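Local coordinates for protein RNA polymerase II subunit A C-terminal domain phosphatase SSU72 (Homo sapiens, PDB 4H3K) that dephosphorylates phosphoserine and phosphothreonine in the C-terminal domain of RNA polymerase II and takes part in RNA processing, transcription termination and pre-mRNA polyadenylation, at residues Phe173-Cys176 with Glu177-Cys181. The protein carries 1 engineered substitution. Sequence-based numbering, arbitrary orientation.
Sequences FLIC and ELCQC
Ile175 and Cys179, one helical turn apart, make the side-chain contact of this continuous piece of helix: the CG2 methyl of Ile175 lies 4.3 Å from SG of Cys179, a loose apolar approach. The thiol reaches back along the helix because SG of Cys179 stands anti to its own carbonyl carbon (chi1 -73°), which also brings it 3.4 Å from O of Ile175. That same carbonyl accepts a hydrogen bond from the amide of Cys179, with N at 2.8 Å from O of Ile175 and an N-H...O angle of 160°. Equivalent alpha-helical hydrogen bonds, from N-H of residue i+4 to O of residue i, join Glu177 to Phe173, Leu178 to Leu174, and Gln180 to Cys176, the last with N 2.9 Å from O. Side-chain roots pack against these acceptors as well: CB of Gln180 sits 3.3 Å from O of Cys176, and CB of Glu177 is 3.5 Å from O of Phe173.

Beyond their roots the side chains mostly diverge. Cys176 touches Ile45 of helix 38-48, while the exposed Glu177 runs out extended beyond CG. The side chains of the buried Ile175, Leu178 and Cys179 touch Leu129 of strand 127-130, and Leu46 of helix 38-48 touches both Ile175 and Cys179. On another flank, Leu174 and Leu178 meet Phe199 of helix 188-203, with Leu196 also against Leu178.

The arrangement is that of two turns of the amphipathic alpha-helix 165-184. Its apolar side packs against strand 127-130, the middle strand of the five-stranded mixed sheet of the Ssu72 phosphatase fold, and joins it to the neighbouring helices 38-48 and 188-203, as expected of a layered alpha/beta domain.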
# COMPACT_ATOMS: atom_id res chain seq x y z
N PHE B 173 -2.26 24.25 9.11
CA PHE B 173 -3.16 24.07 10.25
C PHE B 173 -4.38 23.20 9.92
O PHE B 173 -4.81 22.42 10.75
CB PHE B 173 -3.57 25.42 10.88
CG PHE B 173 -2.46 26.04 11.74
CD1 PHE B 173 -2.04 25.42 12.92
CD2 PHE B 173 -1.83 27.22 11.35
CE1 PHE B 173 -1.02 25.96 13.72
CE2 PHE B 173 -0.80 27.79 12.14
CZ PHE B 173 -0.39 27.14 13.33
N LEU B 174 -4.88 23.29 8.69
CA LEU B 174 -5.96 22.41 8.24
C LEU B 174 -5.49 20.95 8.17
O LEU B 174 -6.18 20.04 8.61
CB LEU B 174 -6.48 22.87 6.87
CG LEU B 174 -7.67 22.14 6.24
CD1 LEU B 174 -8.94 22.27 7.09
CD2 LEU B 174 -7.92 22.71 4.82
N ILE B 175 -4.30 20.74 7.62
CA ILE B 175 -3.67 19.43 7.59
C ILE B 175 -3.49 18.88 9.01
O ILE B 175 -3.80 17.70 9.27
CB ILE B 175 -2.31 19.52 6.82
CG1 ILE B 175 -2.60 19.55 5.32
CG2 ILE B 175 -1.42 18.30 7.12
CD1 ILE B 175 -1.43 20.15 4.42
N CYS B 176 -3.00 19.72 9.93
CA CYS B 176 -2.85 19.33 11.33
C CYS B 176 -4.20 18.93 11.93
O CYS B 176 -4.31 17.90 12.61
CB CYS B 176 -2.19 20.45 12.17
SG CYS B 176 -1.87 19.93 13.89
N GLU B 177 -5.24 19.73 11.65
CA GLU B 177 -6.60 19.40 12.12
C GLU B 177 -7.08 18.05 11.58
O GLU B 177 -7.57 17.20 12.35
CB GLU B 177 -7.59 20.53 11.79
CG GLU B 177 -8.65 20.68 12.83
CD GLU B 177 -9.66 21.75 12.51
OE1 GLU B 177 -9.31 22.68 11.74
OE2 GLU B 177 -10.79 21.64 13.08
N LEU B 178 -6.87 17.83 10.29
CA LEU B 178 -7.21 16.55 9.69
C LEU B 178 -6.45 15.38 10.33
O LEU B 178 -7.05 14.38 10.69
CB LEU B 178 -7.01 16.59 8.18
CG LEU B 178 -7.29 15.26 7.46
CD1 LEU B 178 -8.77 14.85 7.60
CD2 LEU B 178 -6.86 15.31 6.00
N CYS B 179 -5.15 15.54 10.52
CA CYS B 179 -4.34 14.46 11.09
C CYS B 179 -4.76 14.18 12.53
O CYS B 179 -4.82 13.04 12.95
CB CYS B 179 -2.85 14.80 11.01
SG CYS B 179 -2.29 14.65 9.28
N GLN B 180 -5.09 15.22 13.25
CA GLN B 180 -5.66 15.10 14.59
C GLN B 180 -6.94 14.27 14.64
O GLN B 180 -7.07 13.34 15.46
CB GLN B 180 -5.92 16.49 15.13
CG GLN B 180 -5.88 16.50 16.58
CD GLN B 180 -4.50 16.12 17.05
OE1 GLN B 180 -3.51 16.60 16.50
NE2 GLN B 180 -4.44 15.25 18.06
N CYS B 181 -7.88 14.60 13.76
CA CYS B 181 -9.11 13.83 13.66
C CYS B 181 -8.82 12.39 13.39
O CYS B 181 -9.31 11.52 14.11
CB CYS B 181 -9.99 14.32 12.53
SG CYS B 181 -10.78 15.71 12.95